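Side-chain contact in putidaredoxin reductase (Pseudomonas putida, PDB 1Q1R), which probably passes electrons from NADH through its bound FAD to the iron-sulfur protein putidaredoxin, which supplies the cytochrome P450cam monooxygenase: residues 248-253 with 296-301. Sequence-based numbering, arbitrary orientation.
Sequences LIPNCE and WVRIES. With FAD (flavin-adenine dinucleotide), chain C.
Leu248 faces Glu300 and Pro250 faces Arg298, the paired CA atoms of Leu248 and Glu300 lying 8.8 Å apart, too far for backbone hydrogen bonds; side chains and water span the gap. Pro250 lays its ring over one face of the Arg298 guanidinium, its CD standing 3.6 Å above the plane and displaced toward the rim, near NH2. The two side chains cross at about a right angle, and Pro250 CB and CG cover NE and CZ. Arg298 leaves the backbone extended and then bends at chi3 (62°), which turns its flat end under the proline and toward Glu300. There Arg298 NH1 donates to Glu300 OE2 at 2.7 Å in a salt bridge, meeting the anti lone pair; NH2 adds a weak bond to the same oxygen. The Glu300 carboxylate also packs against Leu248, with Leu248 CD2 3.6 Å from Glu300 CD and Leu248 CB beside both oxygens. One water, in the guanidinium plane, accepts from Arg298 NH2 and donates to Glu300 OE2 and Leu248 O. A second accepts from Leu248 N and donates to Glu300 OE1, so each carboxylate oxygen is tied to the backbone of Leu248. A methionine in place of Arg298 would probably leave the Glu300 carboxylate without its charged mate and freer to turn, and the first water without this donor. Arg298 NE and NH1 also donate to the backbone oxygens of Asn264 and Asp284, respectively. Within the glutathione reductase fold, the contact joins strand 248-250, paired antiparallel with 112-114, to strand 295-298 and the loop that follows; Glu300 and Ser301 there belong to the FAD pocket, Ser301 N lying 3.1 Å from FAD O3' and Ser301 N-capping helix 302-316.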
ATOM      1  N   LEU A 248       4.313   7.670   2.069  1.00 27.91           N
ATOM      2  CA  LEU A 248       4.118   7.931   0.655  1.00 27.99           C
ATOM      3  C   LEU A 248       3.416   9.265   0.430  1.00 29.00           C
ATOM      4  O   LEU A 248       2.578   9.679   1.231  1.00 29.06           O
ATOM      5  CB  LEU A 248       3.261   6.814   0.052  1.00 27.90           C
ATOM      6  CG  LEU A 248       3.169   6.699  -1.465  1.00 27.55           C
ATOM      7  CD1 LEU A 248       4.489   6.150  -1.998  1.00 27.47           C
ATOM      8  CD2 LEU A 248       2.021   5.767  -1.845  1.00 27.20           C
ATOM      9  N   ILE A 249       3.766   9.932  -0.663  1.00 28.51           N
ATOM     10  CA  ILE A 249       3.137  11.194  -1.028  1.00 28.67           C
ATOM     11  C   ILE A 249       2.314  10.896  -2.272  1.00 28.00           C
ATOM     12  O   ILE A 249       2.860  10.497  -3.301  1.00 27.91           O
ATOM     13  CB  ILE A 249       4.175  12.284  -1.377  1.00 29.90           C
ATOM     14  CG1 ILE A 249       4.995  12.646  -0.135  1.00 30.62           C
ATOM     15  CG2 ILE A 249       3.461  13.524  -1.916  1.00 30.75           C
ATOM     16  CD1 ILE A 249       6.066  13.703  -0.396  1.00 32.35           C
ATOM     17  N   PRO A 250       0.987  11.067  -2.196  1.00 27.65           N
ATOM     18  CA  PRO A 250       0.178  10.787  -3.383  1.00 27.92           C
ATOM     19  C   PRO A 250       0.537  11.743  -4.518  1.00 28.55           C
ATOM     20  O   PRO A 250       0.800  12.921  -4.274  1.00 28.55           O
ATOM     21  CB  PRO A 250      -1.248  10.979  -2.875  1.00 27.67           C
ATOM     22  CG  PRO A 250      -1.089  12.051  -1.834  1.00 28.30           C
ATOM     23  CD  PRO A 250       0.163  11.617  -1.105  1.00 27.89           C
ATOM     24  N   ASN A 251       0.566  11.230  -5.747  1.00 28.78           N
ATOM     25  CA  ASN A 251       0.891  12.040  -6.918  1.00 29.63           C
ATOM     26  C   ASN A 251      -0.372  12.728  -7.444  1.00 30.76           C
ATOM     27  O   ASN A 251      -1.069  12.198  -8.311  1.00 30.80           O
ATOM     28  CB  ASN A 251       1.521  11.169  -8.017  1.00 28.51           C
ATOM     29  CG  ASN A 251       2.906  10.653  -7.639  1.00 28.25           C
ATOM     30  OD1 ASN A 251       3.759  11.420  -7.183  1.00 28.09           O
ATOM     31  ND2 ASN A 251       3.140   9.356  -7.838  1.00 26.53           N
ATOM     32  N   CYS A 252      -0.646  13.919  -6.921  1.00 32.16           N
ATOM     33  CA  CYS A 252      -1.836  14.677  -7.296  1.00 35.19           C
ATOM     34  C   CYS A 252      -1.566  15.914  -8.152  1.00 36.65           C
ATOM     35  O   CYS A 252      -2.506  16.585  -8.580  1.00 36.50           O
ATOM     36  CB  CYS A 252      -2.580  15.110  -6.031  1.00 35.64           C
ATOM     37  SG  CYS A 252      -2.805  13.790  -4.819  1.00 37.68           S
ATOM     38  N   GLU A 253      -0.294  16.216  -8.396  1.00 37.53           N
ATOM     39  CA  GLU A 253       0.078  17.393  -9.185  1.00 38.95           C
ATOM     40  C   GLU A 253      -0.742  17.632 -10.447  1.00 38.21           C
ATOM     41  O   GLU A 253      -1.199  18.748 -10.679  1.00 39.08           O
ATOM     42  CB  GLU A 253       1.566  17.350  -9.542  1.00 40.37           C
ATOM     43  CG  GLU A 253       2.475  17.641  -8.361  1.00 43.34           C
ATOM     44  CD  GLU A 253       2.457  16.541  -7.320  1.00 44.86           C
ATOM     45  OE1 GLU A 253       2.866  16.805  -6.165  1.00 46.54           O
ATOM     46  OE2 GLU A 253       2.048  15.409  -7.659  1.00 45.49           O
ATOM     47  N   TRP A 296     -13.875  10.536   4.822  1.00 37.94           N
ATOM     48  CA  TRP A 296     -12.983  10.532   3.670  1.00 36.80           C
ATOM     49  C   TRP A 296     -11.649   9.908   4.018  1.00 35.67           C
ATOM     50  O   TRP A 296     -11.008  10.291   4.998  1.00 36.12           O
ATOM     51  CB  TRP A 296     -12.766  11.957   3.155  1.00 37.48           C
ATOM     52  CG  TRP A 296     -14.025  12.593   2.692  1.00 38.28           C
ATOM     53  CD1 TRP A 296     -14.979  13.185   3.469  1.00 38.72           C
ATOM     54  CD2 TRP A 296     -14.513  12.642   1.349  1.00 38.98           C
ATOM     55  NE1 TRP A 296     -16.033  13.599   2.693  1.00 38.54           N
ATOM     56  CE2 TRP A 296     -15.775  13.277   1.385  1.00 39.33           C
ATOM     57  CE3 TRP A 296     -14.008  12.209   0.114  1.00 39.61           C
ATOM     58  CZ2 TRP A 296     -16.541  13.491   0.233  1.00 39.82           C
ATOM     59  CZ3 TRP A 296     -14.771  12.422  -1.033  1.00 40.11           C
ATOM     60  CH2 TRP A 296     -16.024  13.059  -0.963  1.00 40.07           C
ATOM     61  N   VAL A 297     -11.234   8.941   3.209  1.00 34.02           N
ATOM     62  CA  VAL A 297      -9.972   8.249   3.442  1.00 31.53           C
ATOM     63  C   VAL A 297      -9.232   8.034   2.129  1.00 30.42           C
ATOM     64  O   VAL A 297      -9.809   8.176   1.054  1.00 30.00           O
ATOM     65  CB  VAL A 297     -10.214   6.860   4.069  1.00 31.25           C
ATOM     66  CG1 VAL A 297     -11.043   6.989   5.338  1.00 30.25           C
ATOM     67  CG2 VAL A 297     -10.924   5.957   3.066  1.00 30.35           C
ATOM     68  N   ARG A 298      -7.945   7.710   2.230  1.00 29.72           N
ATOM     69  CA  ARG A 298      -7.118   7.402   1.065  1.00 28.12           C
ATOM     70  C   ARG A 298      -6.388   6.125   1.474  1.00 27.32           C
ATOM     71  O   ARG A 298      -5.653   6.108   2.459  1.00 26.51           O
ATOM     72  CB  ARG A 298      -6.105   8.515   0.754  1.00 27.93           C
ATOM     73  CG  ARG A 298      -5.270   8.210  -0.512  1.00 28.51           C
ATOM     74  CD  ARG A 298      -4.441   9.401  -0.977  1.00 27.82           C
ATOM     75  NE  ARG A 298      -3.459   9.796   0.026  1.00 28.31           N
ATOM     76  CZ  ARG A 298      -2.371   9.095   0.320  1.00 28.60           C
ATOM     77  NH1 ARG A 298      -2.118   7.959  -0.317  1.00 28.70           N
ATOM     78  NH2 ARG A 298      -1.548   9.523   1.264  1.00 28.74           N
ATOM     79  N   ILE A 299      -6.597   5.051   0.727  1.00 26.10           N
ATOM     80  CA  ILE A 299      -5.984   3.781   1.086  1.00 25.55           C
ATOM     81  C   ILE A 299      -4.906   3.315   0.123  1.00 24.82           C
ATOM     82  O   ILE A 299      -5.069   3.379  -1.091  1.00 25.32           O
ATOM     83  CB  ILE A 299      -7.070   2.685   1.220  1.00 25.92           C
ATOM     84  CG1 ILE A 299      -8.088   3.113   2.282  1.00 26.39           C
ATOM     85  CG2 ILE A 299      -6.438   1.346   1.599  1.00 25.74           C
ATOM     86  CD1 ILE A 299      -9.134   2.073   2.587  1.00 26.93           C
ATOM     87  N   GLU A 300      -3.802   2.838   0.687  1.00 24.04           N
ATOM     88  CA  GLU A 300      -2.676   2.343  -0.094  1.00 23.11           C
ATOM     89  C   GLU A 300      -2.586   0.826   0.068  1.00 22.25           C
ATOM     90  O   GLU A 300      -1.901   0.341   0.962  1.00 22.51           O
ATOM     91  CB  GLU A 300      -1.375   3.000   0.399  1.00 23.98           C
ATOM     92  CG  GLU A 300      -1.276   4.499   0.109  1.00 25.02           C
ATOM     93  CD  GLU A 300      -0.220   5.209   0.958  1.00 26.33           C
ATOM     94  OE1 GLU A 300       0.644   4.531   1.556  1.00 26.08           O
ATOM     95  OE2 GLU A 300      -0.251   6.453   1.019  1.00 25.71           O
ATOM     96  N   SER A 301      -3.284   0.077  -0.783  1.00 20.57           N
ATOM     97  CA  SER A 301      -3.239  -1.379  -0.694  1.00 19.98           C
ATOM     98  C   SER A 301      -3.633  -2.031  -2.010  1.00 20.09           C
ATOM     99  O   SER A 301      -4.250  -1.404  -2.875  1.00 20.61           O
ATOM    100  CB  SER A 301      -4.194  -1.886   0.395  1.00 20.89           C
ATOM    101  OG  SER A 301      -5.528  -1.943  -0.098  1.00 20.63           O
TER
HETATM  102  PA  FAD C 749       1.584   2.978  -8.193  1.00 22.85           P
HETATM  103  O1A FAD C 749       2.446   4.020  -7.587  1.00 21.51           O
HETATM  104  O2A FAD C 749       1.977   1.558  -8.042  1.00 23.56           O
HETATM  105  O5B FAD C 749       1.406   3.277  -9.757  1.00 22.88           O
HETATM  106  C5B FAD C 749       1.290   4.611 -10.264  1.00 24.60           C
HETATM  107  C4B FAD C 749       2.165   4.742 -11.523  1.00 25.32           C
HETATM  108  O4B FAD C 749       1.777   5.944 -12.278  1.00 24.74           O
HETATM  109  C3B FAD C 749       3.642   4.939 -11.148  1.00 25.39           C
HETATM  110  O3B FAD C 749       4.464   4.244 -12.095  1.00 25.67           O
HETATM  111  C2B FAD C 749       3.840   6.425 -11.309  1.00 25.76           C
HETATM  112  O2B FAD C 749       5.209   6.715 -11.610  1.00 26.90           O
HETATM  113  C1B FAD C 749       2.976   6.713 -12.520  1.00 25.83           C
HETATM  114  N9A FAD C 749       2.696   8.158 -12.741  1.00 27.11           N
HETATM  115  C8A FAD C 749       2.377   9.072 -11.807  1.00 27.77           C
HETATM  116  N7A FAD C 749       2.224  10.264 -12.398  1.00 28.81           N
HETATM  117  C5A FAD C 749       2.442  10.104 -13.701  1.00 28.55           C
HETATM  118  C6A FAD C 749       2.432  10.970 -14.796  1.00 29.91           C
HETATM  119  N6A FAD C 749       2.169  12.264 -14.627  1.00 29.37           N
HETATM  120  N1A FAD C 749       2.703  10.482 -16.032  1.00 29.68           N
HETATM  121  C2A FAD C 749       2.981   9.184 -16.215  1.00 29.78           C
HETATM  122  N3A FAD C 749       2.999   8.337 -15.175  1.00 27.80           N
HETATM  123  C4A FAD C 749       2.735   8.772 -13.919  1.00 27.75           C
HETATM  124  N1  FAD C 749      -0.292  -3.689  -0.590  1.00 21.11           N
HETATM  125  C2  FAD C 749      -0.956  -4.777  -0.011  1.00 21.86           C
HETATM  126  O2  FAD C 749      -2.186  -4.814  -0.004  1.00 25.16           O
HETATM  127  N3  FAD C 749      -0.206  -5.828   0.546  1.00 19.74           N
HETATM  128  C4  FAD C 749       1.208  -5.786   0.515  1.00 20.01           C
HETATM  129  O4  FAD C 749       1.850  -6.732   0.965  1.00 19.62           O
HETATM  130  C4X FAD C 749       1.871  -4.691  -0.063  1.00 19.58           C
HETATM  131  N5  FAD C 749       3.232  -4.663  -0.146  1.00 18.41           N
HETATM  132  C5X FAD C 749       3.905  -3.650  -0.766  1.00 18.89           C
HETATM  133  C6  FAD C 749       5.313  -3.677  -0.853  1.00 17.76           C
HETATM  134  C7  FAD C 749       6.008  -2.641  -1.517  1.00 17.37           C
HETATM  135  C7M FAD C 749       7.547  -2.676  -1.567  1.00 17.13           C
HETATM  136  C8  FAD C 749       5.285  -1.572  -2.105  1.00 16.67           C
HETATM  137  C8M FAD C 749       6.003  -0.441  -2.858  1.00 16.73           C
HETATM  138  C9  FAD C 749       3.882  -1.546  -2.017  1.00 17.47           C
HETATM  139  C9A FAD C 749       3.189  -2.578  -1.349  1.00 17.80           C
HETATM  140  N10 FAD C 749       1.770  -2.577  -1.263  1.00 20.28           N
HETATM  141  C10 FAD C 749       1.112  -3.646  -0.619  1.00 19.12           C
HETATM  142  C1' FAD C 749       0.977  -1.448  -1.836  1.00 20.18           C
HETATM  143  C2' FAD C 749       0.358  -1.848  -3.178  1.00 20.72           C
HETATM  144  O2' FAD C 749       1.369  -2.440  -4.001  1.00 21.17           O
HETATM  145  C3' FAD C 749      -0.254  -0.628  -3.891  1.00 20.70           C
HETATM  146  O3' FAD C 749      -1.187   0.009  -3.008  1.00 21.65           O
HETATM  147  C4' FAD C 749      -0.970  -1.054  -5.179  1.00 21.09           C
HETATM  148  O4' FAD C 749      -0.039  -1.696  -6.053  1.00 21.15           O
HETATM  149  C5' FAD C 749      -1.599   0.139  -5.918  1.00 21.79           C
HETATM  150  O5' FAD C 749      -0.610   0.996  -6.514  1.00 20.68           O
HETATM  151  P   FAD C 749      -1.092   2.115  -7.575  1.00 20.36           P
HETATM  152  O1P FAD C 749      -1.197   1.476  -8.903  1.00 18.93           O
HETATM  153  O2P FAD C 749      -2.298   2.771  -7.023  1.00 20.08           O
HETATM  154  O3P FAD C 749       0.107   3.211  -7.563  1.00 22.24           O
HETATM  155  O   HOH W   1       0.526   8.481   2.494  1.00 33.24           O
HETATM  156  O   HOH W   2       2.187   5.970   3.286  1.00 36.76           O